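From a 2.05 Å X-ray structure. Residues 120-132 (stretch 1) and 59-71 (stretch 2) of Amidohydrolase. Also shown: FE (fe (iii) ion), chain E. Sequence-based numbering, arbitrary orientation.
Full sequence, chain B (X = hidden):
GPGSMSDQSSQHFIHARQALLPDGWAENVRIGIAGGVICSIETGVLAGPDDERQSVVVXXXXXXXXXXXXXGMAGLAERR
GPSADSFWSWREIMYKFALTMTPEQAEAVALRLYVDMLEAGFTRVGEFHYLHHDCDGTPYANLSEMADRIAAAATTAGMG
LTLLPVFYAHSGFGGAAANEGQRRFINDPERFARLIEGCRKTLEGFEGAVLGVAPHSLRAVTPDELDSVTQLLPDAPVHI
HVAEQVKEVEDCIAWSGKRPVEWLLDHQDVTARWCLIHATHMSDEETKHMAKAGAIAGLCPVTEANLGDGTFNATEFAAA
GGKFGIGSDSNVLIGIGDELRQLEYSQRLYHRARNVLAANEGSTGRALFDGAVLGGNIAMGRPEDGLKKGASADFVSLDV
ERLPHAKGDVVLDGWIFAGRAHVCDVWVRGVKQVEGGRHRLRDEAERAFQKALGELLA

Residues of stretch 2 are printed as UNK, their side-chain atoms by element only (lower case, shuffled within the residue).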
# COMPACT_ATOMS: atom_id res chain seq x y z
N ALA B 120 -7.39 6.82 -10.86
CA ALA B 120 -6.17 6.85 -10.10
C ALA B 120 -5.16 7.90 -10.65
O ALA B 120 -4.09 8.06 -10.07
CB ALA B 120 -5.53 5.46 -10.09
N GLY B 121 -5.47 8.56 -11.76
CA GLY B 121 -4.62 9.63 -12.28
C GLY B 121 -3.67 9.18 -13.38
O GLY B 121 -2.70 9.89 -13.71
N PHE B 122 -3.86 7.97 -13.92
CA PHE B 122 -3.09 7.54 -15.08
C PHE B 122 -3.83 7.98 -16.33
O PHE B 122 -5.02 7.67 -16.47
CB PHE B 122 -2.96 6.01 -15.13
CG PHE B 122 -2.17 5.41 -14.02
CD1 PHE B 122 -0.80 5.40 -14.05
CD2 PHE B 122 -2.83 4.79 -12.94
CE1 PHE B 122 -0.07 4.77 -13.05
CE2 PHE B 122 -2.12 4.20 -11.93
CZ PHE B 122 -0.74 4.19 -11.98
N THR B 123 -3.14 8.65 -17.25
CA THR B 123 -3.76 9.24 -18.45
C THR B 123 -3.45 8.51 -19.77
O THR B 123 -4.02 8.84 -20.82
CB THR B 123 -3.35 10.70 -18.59
OG1 THR B 123 -1.92 10.84 -18.48
CG2 THR B 123 -4.03 11.54 -17.48
N ARG B 124 -2.56 7.52 -19.70
CA ARG B 124 -2.20 6.70 -20.87
C ARG B 124 -1.87 5.33 -20.38
O ARG B 124 -1.35 5.19 -19.28
CB ARG B 124 -0.99 7.26 -21.66
CG ARG B 124 -0.55 6.42 -22.84
CD ARG B 124 0.54 7.10 -23.66
NE ARG B 124 0.01 8.27 -24.36
CZ ARG B 124 -0.41 8.29 -25.62
NH1 ARG B 124 -0.39 7.19 -26.38
NH2 ARG B 124 -0.85 9.43 -26.14
N VAL B 125 -2.17 4.33 -21.19
CA VAL B 125 -1.81 2.99 -20.84
C VAL B 125 -0.98 2.36 -21.93
O VAL B 125 -1.21 2.57 -23.12
CB VAL B 125 -3.05 2.10 -20.51
CG1 VAL B 125 -4.00 1.97 -21.70
CG2 VAL B 125 -2.57 0.72 -20.00
N GLY B 126 0.02 1.60 -21.49
CA GLY B 126 0.83 0.75 -22.36
C GLY B 126 0.36 -0.66 -22.25
O GLY B 126 0.68 -1.35 -21.29
N GLU B 127 -0.51 -1.05 -23.16
CA GLU B 127 -1.15 -2.36 -23.12
C GLU B 127 -0.29 -3.40 -23.82
O GLU B 127 -0.17 -3.43 -25.04
CB GLU B 127 -2.53 -2.31 -23.77
CG GLU B 127 -3.33 -3.60 -23.62
CD GLU B 127 -3.60 -4.01 -22.17
OE1 GLU B 127 -3.82 -3.12 -21.30
OE2 GLU B 127 -3.61 -5.23 -21.90
N PHE B 128 0.31 -4.25 -23.01
CA PHE B 128 1.27 -5.26 -23.42
C PHE B 128 0.38 -6.47 -23.66
O PHE B 128 0.08 -7.27 -22.74
CB PHE B 128 2.26 -5.45 -22.25
CG PHE B 128 3.46 -6.30 -22.54
CD1 PHE B 128 3.38 -7.69 -22.52
CD2 PHE B 128 4.69 -5.73 -22.71
CE1 PHE B 128 4.52 -8.49 -22.72
CE2 PHE B 128 5.83 -6.51 -22.90
CZ PHE B 128 5.74 -7.89 -22.91
N HIS B 129 -0.03 -6.59 -24.92
CA HIS B 129 -1.20 -7.35 -25.29
C HIS B 129 -0.88 -8.68 -25.93
O HIS B 129 -0.41 -8.72 -27.09
CB HIS B 129 -2.00 -6.51 -26.29
CG HIS B 129 -3.19 -7.22 -26.84
ND1 HIS B 129 -4.17 -7.67 -26.04
CD2 HIS B 129 -3.54 -7.58 -28.14
CE1 HIS B 129 -5.12 -8.26 -26.80
NE2 HIS B 129 -4.73 -8.21 -28.08
N TYR B 130 -1.12 -9.77 -25.22
CA TYR B 130 -0.80 -11.09 -25.77
C TYR B 130 -1.97 -12.06 -25.93
O TYR B 130 -1.77 -13.19 -26.34
CB TYR B 130 0.35 -11.77 -25.00
CG TYR B 130 0.18 -12.00 -23.53
CD1 TYR B 130 -0.51 -13.11 -23.04
CD2 TYR B 130 0.81 -11.18 -22.60
CE1 TYR B 130 -0.62 -13.35 -21.68
CE2 TYR B 130 0.72 -11.43 -21.24
CZ TYR B 130 0.01 -12.50 -20.78
OH TYR B 130 -0.08 -12.74 -19.43
N LEU B 131 -3.17 -11.62 -25.60
CA LEU B 131 -4.33 -12.46 -25.69
C LEU B 131 -4.93 -12.25 -27.07
O LEU B 131 -5.80 -11.37 -27.26
CB LEU B 131 -5.30 -12.11 -24.58
CG LEU B 131 -6.57 -12.92 -24.51
CD1 LEU B 131 -6.30 -14.42 -24.44
CD2 LEU B 131 -7.40 -12.42 -23.32
N HIS B 132 -4.46 -13.03 -28.05
CA HIS B 132 -4.74 -12.76 -29.46
C HIS B 132 -5.86 -13.55 -30.06
O HIS B 132 -6.76 -12.99 -30.66
CB HIS B 132 -3.50 -13.00 -30.31
CG HIS B 132 -2.35 -12.09 -29.99
ND1 HIS B 132 -2.45 -10.74 -30.00
CD2 HIS B 132 -1.01 -12.38 -29.69
CE1 HIS B 132 -1.24 -10.21 -29.72
NE2 HIS B 132 -0.37 -11.21 -29.51
N UNK B 59 1.08 16.54 -13.81
CA UNK B 59 1.02 15.83 -15.08
C UNK B 59 0.28 14.50 -14.92
O UNK B 59 0.29 13.92 -13.85
c UNK B 59 2.44 15.55 -15.57
N UNK B 60 -0.34 14.06 -16.01
CA UNK B 60 -0.88 12.74 -16.12
C UNK B 60 0.22 11.70 -16.14
O UNK B 60 1.28 11.91 -16.71
N UNK B 61 -0.02 10.58 -15.46
CA UNK B 61 0.96 9.52 -15.35
C UNK B 61 0.68 8.45 -16.38
O UNK B 61 -0.46 7.96 -16.51
c UNK B 61 1.89 7.80 -13.66
s UNK B 61 3.58 8.39 -13.56
c UNK B 61 0.88 8.90 -13.95
c UNK B 61 3.38 9.30 -12.02
N UNK B 62 1.71 8.04 -17.10
CA UNK B 62 1.58 6.84 -17.94
C UNK B 62 1.59 5.61 -17.08
O UNK B 62 2.38 5.48 -16.12
c UNK B 62 2.69 6.76 -19.01
N UNK B 63 0.73 4.67 -17.44
CA UNK B 63 0.75 3.36 -16.82
C UNK B 63 1.40 2.46 -17.84
O UNK B 63 0.76 1.97 -18.74
c UNK B 63 -0.72 1.73 -15.53
n UNK B 63 -1.47 1.87 -14.46
o UNK B 63 -0.05 0.71 -15.74
c UNK B 63 -0.69 2.91 -16.49
N UNK B 64 2.71 2.29 -17.75
CA UNK B 64 3.45 1.85 -18.94
C UNK B 64 3.42 0.34 -19.22
O UNK B 64 4.04 -0.09 -20.17
c UNK B 64 7.22 2.49 -18.13
c UNK B 64 4.89 2.38 -18.91
c UNK B 64 5.69 0.69 -17.24
c UNK B 64 5.80 2.13 -17.72
N UNK B 65 2.67 -0.46 -18.45
CA UNK B 65 2.65 -1.93 -18.62
C UNK B 65 1.45 -2.49 -17.94
O UNK B 65 1.31 -2.40 -16.71
c UNK B 65 3.92 -5.13 -17.50
c UNK B 65 4.55 -5.83 -19.48
n UNK B 65 4.49 -4.48 -19.52
n UNK B 65 4.23 -6.23 -18.24
c UNK B 65 4.07 -4.02 -18.31
c UNK B 65 3.90 -2.56 -18.02
N UNK B 66 0.57 -3.05 -18.75
CA UNK B 66 -0.72 -3.59 -18.36
C UNK B 66 -1.05 -4.83 -19.19
O UNK B 66 -0.79 -4.88 -20.38
o UNK B 66 -3.10 -3.08 -18.56
c UNK B 66 -1.80 -2.54 -18.56
N UNK B 67 -1.60 -5.84 -18.52
CA UNK B 67 -2.33 -6.92 -19.16
C UNK B 67 -3.74 -6.84 -18.73
O UNK B 67 -4.10 -7.34 -17.65
n UNK B 67 1.88 -8.44 -18.29
n UNK B 67 0.46 -8.04 -19.89
c UNK B 67 -0.25 -8.30 -18.79
c UNK B 67 1.78 -8.13 -19.57
c UNK B 67 0.65 -8.55 -17.77
c UNK B 67 -1.75 -8.28 -18.79
N UNK B 68 -4.58 -6.26 -19.58
CA UNK B 68 -5.91 -5.84 -19.17
C UNK B 68 -6.74 -6.99 -18.61
O UNK B 68 -7.42 -6.83 -17.61
c UNK B 68 -6.66 -5.15 -20.30
N UNK B 69 -6.66 -8.17 -19.23
CA UNK B 69 -7.51 -9.30 -18.80
C UNK B 69 -7.26 -9.75 -17.37
O UNK B 69 -8.15 -10.26 -16.74
c UNK B 69 -4.79 -13.04 -18.74
c UNK B 69 -6.11 -11.26 -19.68
c UNK B 69 -3.72 -12.69 -19.53
c UNK B 69 -5.99 -12.32 -18.81
c UNK B 69 -3.83 -11.63 -20.42
c UNK B 69 -7.40 -10.49 -19.78
c UNK B 69 -5.02 -10.92 -20.49
N UNK B 70 -6.04 -9.53 -16.88
CA UNK B 70 -5.67 -9.94 -15.54
C UNK B 70 -6.41 -9.15 -14.48
O UNK B 70 -6.52 -9.61 -13.32
n UNK B 70 -1.26 -11.71 -16.95
c UNK B 70 -4.14 -9.92 -15.34
c UNK B 70 -1.93 -10.95 -16.10
o UNK B 70 -1.38 -10.34 -15.21
c UNK B 70 -3.44 -10.96 -16.22
N UNK B 71 -6.91 -7.96 -14.83
CA UNK B 71 -7.74 -7.18 -13.91
C UNK B 71 -8.93 -8.03 -13.43
O UNK B 71 -9.41 -7.86 -12.32
c UNK B 71 -9.41 -3.26 -12.11
o UNK B 71 -11.57 -2.24 -11.80
c UNK B 71 -11.30 -3.93 -13.47
c UNK B 71 -8.61 -4.16 -12.81
c UNK B 71 -8.28 -5.95 -14.61
c UNK B 71 -9.15 -4.98 -13.81
c UNK B 71 -10.50 -4.83 -14.13
c UNK B 71 -10.76 -3.15 -12.44
FE FE E . 3.83 -8.16 -17.33
O HOH W 1 -0.75 11.73 -12.17
O HOH W 2 5.07 -8.69 -15.63
O HOH W 3 3.25 -10.26 -16.68

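Position 59 carries one carbon, which touches nothing on stretch 1; it is Ala59, and a water bridges its O to Gly121 O. Position 60 has no side-chain atom. Its CA lies 3.2 Å from Thr123 OG1, and an ideal CB would stand 2.1 Å from that oxygen, so only glycine fits: Gly60.

Position 61 bears an unbranched chain of carbon, carbon, sulfur, carbon, its second carbon 3.6 Å from Phe122 CD1: the flexible, apolar Met61. Its N donates to Gly121 O (3.3 Å) and its O accepts from Thr123 N (2.9 Å). Position 62 has a single carbon; its CB comes no nearer to stretch 1 than 4.3 Å, from Arg124 O: Ala62, small and buried.

At position 63 two carbons end in one oxygen and one nitrogen, the nitrogen over one face of the Phe122 ring, 3.5 Å from Phe122 CZ. This is Asn63, both polar ends satisfied elsewhere in the structure. Its N donates to Arg124 O (2.8 Å), and its O accepts from Gly126 N (2.9 Å).

Position 64 has four carbons forked at the second, CB nearest to stretch 1 at 5.6 Å from Gly126 N: Leu64, apolar and buried, its CA-to-CB bond pointing away. Position 65 has one carbon and a five-membered ring with two nitrogens; the ring turns its edge to the face of Phe128, a carbon 3.2 Å from Phe128 CD2. It is His65, whose NE2 binds the iron at 2.2 Å.

Position 66 has one carbon and one oxygen, the oxygen 2.8 Å from Glu127 OE1: Ser66, whose short hydroxyl reaches the carboxylate on the same sheet face. Position 67 repeats the two-nitrogen ring, one nitrogen 3.0 Å from Phe128 O. His67 uses both: NE2 binds iron at 2.2 Å, and ND1 donates to Phe128 O, helping to hold the ring in place.

Position 68 has one carbon, CB, 3.4 Å from Glu127 OE2: Ala68, whose N donates to the same oxygen (2.7 Å). Position 69 is one carbon plus a six-carbon ring, edge toward the face of Tyr130: Phe69, its CD2 4.0 Å from Leu131 CD2. Position 70 has three carbons ending in oxygen and nitrogen, the nitrogen 2.9 Å from Tyr130 OH: Gln70. Position 71, one carbon then a six-carbon ring bearing one oxygen, is Tyr71, beyond reach of stretch 1.

The contact is a parallel strand pairing, shifted by a bulge between Val125 and Glu127, where Ser66 N makes a weak bond to Gly126 O. Beyond it, Phe128 N donates to Ser66 O (2.9 Å). The Glu127 carboxylate, accepting from Ser66 OG and Ala68 N, fastens the chain on both sides of His67. The Phe128 ring meets the edge of His65 with its face and packs obliquely on His67, as does Tyr130.

Stretch 2 (59-71) AGMANLHSHAFQY
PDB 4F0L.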